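Long-range contacts in ribonucleoside triphosphate reductase (PDB 1L1L), which reduces ribonucleoside triphosphates to the corresponding 2'-deoxyribonucleotides by radical chemistry that depends on a vitamin B12 cofactor: residues A[304-309]-A[344-349]; A[229-234]-A[278-283]; A[296-301]-A[328-333]. All coordinates share one frame; numbering follows the deposited sequence.

Contact 1: A[304-309]-A[344-349]; sequences ICNLIG and MHHRWA
The imidazole of His346 has Leu307 CD2 over one face: the methyl carbon is 4.0 Å from the ring centroid and 21° off the ring normal, a CH-pi contact shifted toward the rim. At the edge of the same ring, near its plane, Asn306 CB comes to 3.8 Å from His346 CD2. Leu307 CD2 also approaches the His345 ring, here at the edge. The contact sets helix 298-313 against the end of a beta-alpha-beta connection, since 344-349 leads into strand 350-356, the parallel neighbour of strand 322-327 in the alpha-beta barrel. With chi1 of 65°, the His346 ring lies between its own backbone N and carbonyl carbon and is turned to Leu307. Both its nitrogens are engaged: ND1 shares a nearly straight hydrogen bond with His345 ND1 (3.0 Å, 167°), and NE2 bonds Asp303, a pair that should fix the ring's rotation. Asp303 also forms a salt bridge with Arg347, whose NH1 reaches Met336 O. Between the segments the polar link is a water, which donates to Asn306 OD1 at 2.7 Å and to Arg347 O at 3.2 Å; Asn306 ND2 makes weak bonds to Glu322 and Ser350. Where the backbones come nearest, no hydrogen bond joins them, and the methyl group Ala349 CB rests 3.4 Å from Asn306 O.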
loop_
_atom_site.group_PDB
_atom_site.type_symbol
_atom_site.label_atom_id
_atom_site.label_comp_id
_atom_site.label_asym_id
_atom_site.label_seq_id
_atom_site.Cartn_x
_atom_site.Cartn_y
_atom_site.Cartn_z
ATOM N N ILE A 304 -16.642 -8.626 8.937
ATOM C CA ILE A 304 -17.323 -8.205 7.722
ATOM C C ILE A 304 -16.290 -7.575 6.777
ATOM O O ILE A 304 -16.247 -7.912 5.599
ATOM C CB ILE A 304 -18.459 -7.213 8.044
ATOM C CG1 ILE A 304 -19.627 -7.970 8.705
ATOM C CG2 ILE A 304 -18.947 -6.524 6.780
ATOM C CD1 ILE A 304 -20.728 -7.060 9.224
ATOM N N CYS A 305 -15.449 -6.687 7.303
ATOM C CA CYS A 305 -14.410 -6.052 6.479
ATOM C C CYS A 305 -13.481 -7.102 5.891
ATOM O O CYS A 305 -13.071 -7.007 4.728
ATOM C CB CYS A 305 -13.594 -5.063 7.303
ATOM S SG CYS A 305 -14.491 -3.593 7.731
ATOM N N ASN A 306 -13.150 -8.112 6.691
ATOM C CA ASN A 306 -12.284 -9.184 6.236
ATOM C C ASN A 306 -12.938 -10.002 5.134
ATOM O O ASN A 306 -12.271 -10.393 4.176
ATOM C CB ASN A 306 -11.922 -10.128 7.389
ATOM C CG ASN A 306 -11.028 -9.477 8.440
ATOM O OD1 ASN A 306 -10.622 -10.140 9.405
ATOM N ND2 ASN A 306 -10.716 -8.177 8.268
ATOM N N LEU A 307 -14.232 -10.291 5.292
ATOM C CA LEU A 307 -14.976 -11.081 4.312
ATOM C C LEU A 307 -15.002 -10.337 2.975
ATOM O O LEU A 307 -14.920 -10.947 1.909
ATOM C CB LEU A 307 -16.408 -11.319 4.794
ATOM C CG LEU A 307 -16.561 -12.318 5.955
ATOM C CD1 LEU A 307 -18.000 -12.313 6.490
ATOM C CD2 LEU A 307 -16.169 -13.703 5.470
ATOM N N ILE A 308 -15.128 -9.023 3.062
ATOM C CA ILE A 308 -15.142 -8.170 1.876
ATOM C C ILE A 308 -13.769 -8.250 1.196
ATOM O O ILE A 308 -13.667 -8.540 -0.008
ATOM C CB ILE A 308 -15.470 -6.709 2.271
ATOM C CG1 ILE A 308 -16.910 -6.630 2.795
ATOM C CG2 ILE A 308 -15.275 -5.764 1.066
ATOM C CD1 ILE A 308 -17.339 -5.255 3.292
ATOM N N GLY A 309 -12.715 -8.021 1.976
ATOM C CA GLY A 309 -11.370 -8.074 1.434
ATOM C C GLY A 309 -11.115 -9.417 0.796
ATOM O O GLY A 309 -10.500 -9.512 -0.260
ATOM N N MET A 344 -7.875 -19.058 8.871
ATOM C CA MET A 344 -7.725 -19.664 7.556
ATOM C C MET A 344 -8.882 -19.311 6.619
ATOM O O MET A 344 -8.695 -19.250 5.402
ATOM C CB MET A 344 -7.596 -21.193 7.672
ATOM C CG MET A 344 -6.215 -21.683 8.122
ATOM S SD MET A 344 -6.037 -23.510 8.085
ATOM C CE MET A 344 -6.013 -23.915 9.873
ATOM N N HIS A 345 -10.063 -19.057 7.177
ATOM C CA HIS A 345 -11.215 -18.728 6.345
ATOM C C HIS A 345 -11.302 -17.276 5.870
ATOM O O HIS A 345 -11.769 -17.020 4.760
ATOM C CB HIS A 345 -12.519 -19.100 7.054
ATOM C CG HIS A 345 -13.738 -18.930 6.199
ATOM N ND1 HIS A 345 -14.472 -17.766 6.169
ATOM C CD2 HIS A 345 -14.347 -19.778 5.336
ATOM C CE1 HIS A 345 -15.482 -17.904 5.327
ATOM N NE2 HIS A 345 -15.429 -19.115 4.807
ATOM N N HIS A 346 -10.869 -16.323 6.686
ATOM C CA HIS A 346 -10.951 -14.927 6.254
ATOM C C HIS A 346 -10.214 -13.886 7.084
ATOM O O HIS A 346 -9.880 -12.814 6.568
ATOM C CB HIS A 346 -12.415 -14.492 6.148
ATOM C CG HIS A 346 -13.142 -14.472 7.459
ATOM N ND1 HIS A 346 -13.681 -15.607 8.029
ATOM C CD2 HIS A 346 -13.416 -13.456 8.312
ATOM C CE1 HIS A 346 -14.262 -15.288 9.175
ATOM N NE2 HIS A 346 -14.115 -13.989 9.370
ATOM N N ARG A 347 -9.965 -14.168 8.360
ATOM C CA ARG A 347 -9.292 -13.180 9.198
ATOM C C ARG A 347 -7.863 -12.880 8.782
ATOM O O ARG A 347 -7.221 -11.971 9.314
ATOM C CB ARG A 347 -9.375 -13.602 10.667
ATOM C CG ARG A 347 -10.810 -13.559 11.160
ATOM C CD ARG A 347 -10.933 -13.892 12.641
ATOM N NE ARG A 347 -12.327 -13.836 13.065
ATOM C CZ ARG A 347 -12.771 -14.295 14.235
ATOM N NH1 ARG A 347 -11.918 -14.837 15.089
ATOM N NH2 ARG A 347 -14.061 -14.220 14.537
ATOM N N TRP A 348 -7.366 -13.646 7.825
ATOM C CA TRP A 348 -6.028 -13.412 7.313
ATOM C C TRP A 348 -6.051 -12.126 6.485
ATOM O O TRP A 348 -5.010 -11.520 6.252
ATOM C CB TRP A 348 -5.598 -14.567 6.416
ATOM C CG TRP A 348 -6.588 -14.855 5.315
ATOM C CD1 TRP A 348 -7.624 -15.748 5.350
ATOM C CD2 TRP A 348 -6.653 -14.218 4.026
ATOM N NE1 TRP A 348 -8.327 -15.711 4.167
ATOM C CE2 TRP A 348 -7.752 -14.780 3.338
ATOM C CE3 TRP A 348 -5.889 -13.228 3.392
ATOM C CZ2 TRP A 348 -8.106 -14.384 2.039
ATOM C CZ3 TRP A 348 -6.243 -12.835 2.101
ATOM C CH2 TRP A 348 -7.338 -13.412 1.442
ATOM N N ALA A 349 -7.250 -11.727 6.060
ATOM C CA ALA A 349 -7.470 -10.543 5.210
ATOM C C ALA A 349 -6.928 -9.202 5.704
ATOM O O ALA A 349 -6.637 -8.299 4.898
ATOM C CB ALA A 349 -8.961 -10.409 4.904
HETATM O O HOH W 1 -8.745 -9.979 11.320
#

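Contact 2: A[229-234]-A[278-283]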
loop_
_atom_site.group_PDB
_atom_site.type_symbol
_atom_site.label_atom_id
_atom_site.label_comp_id
_atom_site.label_asym_id
_atom_site.label_seq_id
_atom_site.Cartn_x
_atom_site.Cartn_y
_atom_site.Cartn_z
ATOM N N LEU A 229 -23.239 -1.619 -4.022
ATOM C CA LEU A 229 -24.641 -1.354 -3.697
ATOM C C LEU A 229 -25.378 -2.597 -3.178
ATOM O O LEU A 229 -26.253 -2.487 -2.313
ATOM C CB LEU A 229 -25.369 -0.784 -4.928
ATOM C CG LEU A 229 -24.867 0.579 -5.420
ATOM C CD1 LEU A 229 -25.626 1.005 -6.663
ATOM C CD2 LEU A 229 -25.019 1.610 -4.319
ATOM N N ALA A 230 -25.013 -3.770 -3.694
ATOM C CA ALA A 230 -25.648 -5.024 -3.280
ATOM C C ALA A 230 -25.273 -5.408 -1.844
ATOM O O ALA A 230 -26.077 -5.998 -1.106
ATOM C CB ALA A 230 -25.258 -6.127 -4.222
ATOM N N ASN A 231 -24.047 -5.092 -1.451
ATOM C CA ASN A 231 -23.608 -5.394 -0.096
ATOM C C ASN A 231 -24.196 -4.317 0.810
ATOM O O ASN A 231 -24.554 -4.586 1.960
ATOM C CB ASN A 231 -22.076 -5.389 -0.012
ATOM C CG ASN A 231 -21.566 -5.655 1.394
ATOM O OD1 ASN A 231 -21.811 -6.718 1.967
ATOM N ND2 ASN A 231 -20.851 -4.688 1.955
ATOM N N ALA A 232 -24.310 -3.100 0.275
ATOM C CA ALA A 232 -24.864 -1.974 1.027
ATOM C C ALA A 232 -26.337 -2.219 1.359
ATOM O O ALA A 232 -26.801 -1.908 2.466
ATOM C CB ALA A 232 -24.717 -0.677 0.228
ATOM N N LEU A 233 -27.059 -2.776 0.389
ATOM C CA LEU A 233 -28.476 -3.094 0.552
ATOM C C LEU A 233 -28.628 -4.177 1.621
ATOM O O LEU A 233 -29.397 -4.020 2.571
ATOM C CB LEU A 233 -29.059 -3.588 -0.781
ATOM C CG LEU A 233 -30.500 -4.113 -0.770
ATOM C CD1 LEU A 233 -31.433 -3.029 -0.254
ATOM C CD2 LEU A 233 -30.898 -4.565 -2.181
ATOM N N LEU A 234 -27.883 -5.268 1.458
ATOM C CA LEU A 234 -27.906 -6.380 2.404
ATOM C C LEU A 234 -27.667 -5.926 3.847
ATOM O O LEU A 234 -28.362 -6.363 4.770
ATOM C CB LEU A 234 -26.846 -7.416 2.035
ATOM C CG LEU A 234 -26.676 -8.533 3.067
ATOM C CD1 LEU A 234 -27.997 -9.295 3.223
ATOM C CD2 LEU A 234 -25.566 -9.470 2.638
ATOM N N ILE A 278 -20.885 -14.144 -3.953
ATOM C CA ILE A 278 -21.962 -14.934 -3.354
ATOM C C ILE A 278 -21.592 -15.306 -1.916
ATOM O O ILE A 278 -22.322 -14.989 -0.981
ATOM C CB ILE A 278 -22.232 -16.205 -4.195
ATOM C CG1 ILE A 278 -22.851 -15.793 -5.538
ATOM C CG2 ILE A 278 -23.159 -17.167 -3.444
ATOM C CD1 ILE A 278 -22.796 -16.847 -6.599
ATOM N N SER A 279 -20.448 -15.958 -1.758
ATOM C CA SER A 279 -19.953 -16.366 -0.441
ATOM C C SER A 279 -19.888 -15.175 0.513
ATOM O O SER A 279 -20.338 -15.249 1.668
ATOM C CB SER A 279 -18.561 -16.972 -0.576
ATOM O OG SER A 279 -18.544 -17.988 -1.562
ATOM N N MET A 280 -19.324 -14.069 0.032
ATOM C CA MET A 280 -19.199 -12.874 0.852
ATOM C C MET A 280 -20.552 -12.391 1.362
ATOM O O MET A 280 -20.691 -12.045 2.532
ATOM C CB MET A 280 -18.533 -11.753 0.051
ATOM C CG MET A 280 -18.249 -10.499 0.851
ATOM S SD MET A 280 -18.160 -9.029 -0.218
ATOM C CE MET A 280 -19.804 -8.370 -0.000
ATOM N N LEU A 281 -21.553 -12.356 0.488
ATOM C CA LEU A 281 -22.877 -11.897 0.891
ATOM C C LEU A 281 -23.515 -12.870 1.882
ATOM O O LEU A 281 -24.199 -12.452 2.816
ATOM C CB LEU A 281 -23.785 -11.745 -0.329
ATOM C CG LEU A 281 -23.415 -10.592 -1.266
ATOM C CD1 LEU A 281 -24.145 -10.775 -2.595
ATOM C CD2 LEU A 281 -23.760 -9.254 -0.617
ATOM N N LEU A 282 -23.295 -14.158 1.667
ATOM C CA LEU A 282 -23.855 -15.175 2.556
ATOM C C LEU A 282 -23.194 -15.111 3.922
ATOM O O LEU A 282 -23.878 -15.085 4.948
ATOM C CB LEU A 282 -23.682 -16.572 1.956
ATOM C CG LEU A 282 -24.491 -16.815 0.672
ATOM C CD1 LEU A 282 -24.190 -18.196 0.143
ATOM C CD2 LEU A 282 -25.981 -16.629 0.944
ATOM N N ASP A 283 -21.864 -15.070 3.938
ATOM C CA ASP A 283 -21.132 -14.996 5.195
ATOM C C ASP A 283 -21.347 -13.676 5.937
ATOM O O ASP A 283 -21.427 -13.651 7.168
ATOM C CB ASP A 283 -19.646 -15.245 4.944
ATOM C CG ASP A 283 -19.367 -16.676 4.507
ATOM O OD1 ASP A 283 -20.189 -17.569 4.821
ATOM O OD2 ASP A 283 -18.326 -16.917 3.866
#
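Leu234 and Leu281 supply the apolar part of this contact, their CD2 methyls meeting at 3.7 Å. Leu281 CD2 also reaches the backbone of the other helix, 3.9 Å from Asn231 CA, and so fits beside the turn between Asn231 and Leu234. The two helical segments run nearly parallel, with 15° between their directions, but their axes stay 10.7 Å apart; side chains therefore bridge most of the gap. A second group of contacts sets methyls against oxygens. Leu234 CD2 lies 3.3 Å from the backbone atom Leu281 O, and Met280 CE lies at the same 3.3 Å from Asn231 OD1. The Met280 chain is bent at chi3 (98°), which carries CE across the Asn231 side chain at about a right angle, with Asn231 CG 3.5 Å from the methyl. Hydrogen bonds between the segments are absent. Both helices belong to the B12-dependent reductase insertion region and pack on its strands: Leu281 touches Leu186 and Leu252, while Leu234 touches Leu250. Ile308 of helix 298-313 lies against both Asn231 and Met280. The buried Asn231 OD1 has no hydrogen-bond partner in the model; the methyl beside it, attached to sulfur and perhaps slightly polarised, would probably offset that cost only in part, so the pairing appears to rest on shape and apolar burial.

Contact 3: A[296-301]-A[328-333]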
loop_
_atom_site.group_PDB
_atom_site.type_symbol
_atom_site.label_atom_id
_atom_site.label_comp_id
_atom_site.label_asym_id
_atom_site.label_seq_id
_atom_site.Cartn_x
_atom_site.Cartn_y
_atom_site.Cartn_z
ATOM N N LEU A 296 -23.421 -5.432 17.387
ATOM C CA LEU A 296 -22.217 -5.848 16.676
ATOM C C LEU A 296 -20.983 -5.482 17.497
ATOM O O LEU A 296 -20.926 -4.398 18.087
ATOM C CB LEU A 296 -22.137 -5.151 15.306
ATOM C CG LEU A 296 -23.229 -5.492 14.284
ATOM C CD1 LEU A 296 -23.093 -4.599 13.057
ATOM C CD2 LEU A 296 -23.113 -6.958 13.896
ATOM N N THR A 297 -20.010 -6.390 17.541
ATOM C CA THR A 297 -18.762 -6.161 18.266
ATOM C C THR A 297 -17.690 -5.758 17.247
ATOM O O THR A 297 -17.947 -5.742 16.043
ATOM C CB THR A 297 -18.281 -7.434 18.996
ATOM O OG1 THR A 297 -17.994 -8.462 18.036
ATOM C CG2 THR A 297 -19.357 -7.934 19.977
ATOM N N ALA A 298 -16.495 -5.437 17.735
ATOM C CA ALA A 298 -15.400 -5.049 16.855
ATOM C C ALA A 298 -15.018 -6.262 16.032
ATOM O O ALA A 298 -14.600 -6.135 14.880
ATOM C CB ALA A 298 -14.203 -4.569 17.670
ATOM N N VAL A 299 -15.166 -7.444 16.624
ATOM C CA VAL A 299 -14.836 -8.670 15.926
ATOM C C VAL A 299 -15.803 -8.861 14.757
ATOM O O VAL A 299 -15.392 -9.264 13.669
ATOM C CB VAL A 299 -14.897 -9.900 16.863
ATOM C CG1 VAL A 299 -14.725 -11.173 16.056
ATOM C CG2 VAL A 299 -13.787 -9.818 17.915
ATOM N N ASP A 300 -17.082 -8.568 14.985
ATOM C CA ASP A 300 -18.079 -8.698 13.925
ATOM C C ASP A 300 -17.793 -7.671 12.833
ATOM O O ASP A 300 -17.826 -7.994 11.653
ATOM C CB ASP A 300 -19.490 -8.460 14.465
ATOM C CG ASP A 300 -19.894 -9.489 15.502
ATOM O OD1 ASP A 300 -19.611 -10.689 15.286
ATOM O OD2 ASP A 300 -20.492 -9.086 16.522
ATOM N N ALA A 301 -17.527 -6.434 13.239
ATOM C CA ALA A 301 -17.237 -5.369 12.277
ATOM C C ALA A 301 -15.990 -5.711 11.448
ATOM O O ALA A 301 -15.984 -5.534 10.220
ATOM C CB ALA A 301 -17.043 -4.053 12.999
ATOM N N ASN A 328 -7.144 -0.999 22.677
ATOM C CA ASN A 328 -6.155 -1.826 23.350
ATOM C C ASN A 328 -6.701 -2.676 24.498
ATOM O O ASN A 328 -6.024 -3.582 24.968
ATOM C CB ASN A 328 -4.960 -0.978 23.808
ATOM C CG ASN A 328 -5.314 0.006 24.898
ATOM O OD1 ASN A 328 -5.659 -0.386 26.017
ATOM N ND2 ASN A 328 -5.224 1.297 24.583
ATOM N N ASP A 329 -7.929 -2.402 24.928
ATOM C CA ASP A 329 -8.533 -3.190 26.002
ATOM C C ASP A 329 -9.580 -4.166 25.456
ATOM O O ASP A 329 -10.233 -4.886 26.221
ATOM C CB ASP A 329 -9.190 -2.277 27.041
ATOM C CG ASP A 329 -10.297 -1.431 26.455
ATOM O OD1 ASP A 329 -10.996 -1.917 25.539
ATOM O OD2 ASP A 329 -10.479 -0.282 26.922
ATOM N N ASP A 330 -9.757 -4.180 24.136
ATOM C CA ASP A 330 -10.721 -5.084 23.519
ATOM C C ASP A 330 -10.049 -6.431 23.286
ATOM O O ASP A 330 -9.513 -6.708 22.207
ATOM C CB ASP A 330 -11.226 -4.494 22.198
ATOM C CG ASP A 330 -12.342 -5.316 21.574
ATOM O OD1 ASP A 330 -13.126 -4.733 20.795
ATOM O OD2 ASP A 330 -12.434 -6.541 21.847
ATOM N N GLN A 331 -10.076 -7.282 24.302
ATOM C CA GLN A 331 -9.434 -8.578 24.184
ATOM C C GLN A 331 -9.990 -9.489 23.099
ATOM O O GLN A 331 -9.255 -10.312 22.557
ATOM C CB GLN A 331 -9.458 -9.316 25.526
ATOM C CG GLN A 331 -8.598 -8.659 26.597
ATOM C CD GLN A 331 -7.226 -8.253 26.077
ATOM O OE1 GLN A 331 -6.487 -9.079 25.534
ATOM N NE2 GLN A 331 -6.879 -6.973 26.240
ATOM N N ASP A 332 -11.276 -9.362 22.787
ATOM C CA ASP A 332 -11.868 -10.209 21.756
ATOM C C ASP A 332 -11.244 -9.864 20.393
ATOM O O ASP A 332 -10.881 -10.742 19.604
ATOM C CB ASP A 332 -13.386 -10.006 21.699
ATOM C CG ASP A 332 -14.102 -10.563 22.932
ATOM O OD1 ASP A 332 -13.730 -11.674 23.386
ATOM O OD2 ASP A 332 -15.040 -9.898 23.424
ATOM N N PHE A 333 -11.126 -8.575 20.133
ATOM C CA PHE A 333 -10.543 -8.125 18.880
ATOM C C PHE A 333 -9.075 -8.547 18.832
ATOM O O PHE A 333 -8.639 -9.199 17.894
ATOM C CB PHE A 333 -10.667 -6.610 18.768
ATOM C CG PHE A 333 -9.887 -6.028 17.617
ATOM C CD1 PHE A 333 -10.285 -6.256 16.307
ATOM C CD2 PHE A 333 -8.736 -5.284 17.854
ATOM C CE1 PHE A 333 -9.536 -5.748 15.229
ATOM C CE2 PHE A 333 -7.974 -4.767 16.778
ATOM C CZ PHE A 333 -8.380 -5.006 15.479
HETATM O O HOH W 2 -15.780 -5.418 20.551
HETATM O O HOH W 3 -14.725 -7.817 20.021
#
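Ala298 and Val299, in the first turn of helix 298-313, meet Asp330, Asp332 and Phe333. Just before them Thr297 is the N-cap, and it forms a capping box with Asp300: Asp300 N bonds Thr297 OG1 at 3.2 Å, and Thr297 N bonds Asp300 OD2 at 2.9 Å. Ala298 follows with its CB 3.3 Å from Asp330 OD1 and 4.2 Å from Phe333 CB. Its backbone N-H reaches the same carboxylate through a water, 2.9 Å from Ala298 N and 2.8 Å from Asp330 OD1. Val299 has CG1 anti to its backbone N (chi1 173°), which leaves CG2 beside that N and 3.5 Å from Asp332 O. Asp300, beyond the interface, also pairs with Lys291. Across the contact Asp330 is itself an N-cap: OD2 accepts from Phe333 N at 3.0 Å, met from above the carboxylate plane (59° out of it). One carboxylate thus caps its own helix directly and reaches the Ala298 N-H of the other, and more weakly the Val299 N-H, through water; its charge would be expected to suit both helix dipoles, with Arg169 a long, weak ion-pair partner. The arrangement is that of two capped helix N termini packed together, one with a capping box and one with an aspartate N-cap.

Along the chain, contact 2 comes first: 229-234 returns to 278-283 after 43 residues that include strand 249-253, closing a loop before either other contact opens. The next helix, 298-313, carries the first segments of both remaining contacts, with 296-301 at its start and 304-309 further on. After strand 322-327, segment 328-333 closes contact 3 and 344-349 then closes contact 1, so these two cross rather than nest. Contact 1 lies between the others: Leu307 O packs on Met280 CG of contact 2, and Arg347 NH2 on Val299 CG1 of contact 3. Helix 298-313 thereby joins the insertion-region helices to the connection between strands 322-327 and 350-356.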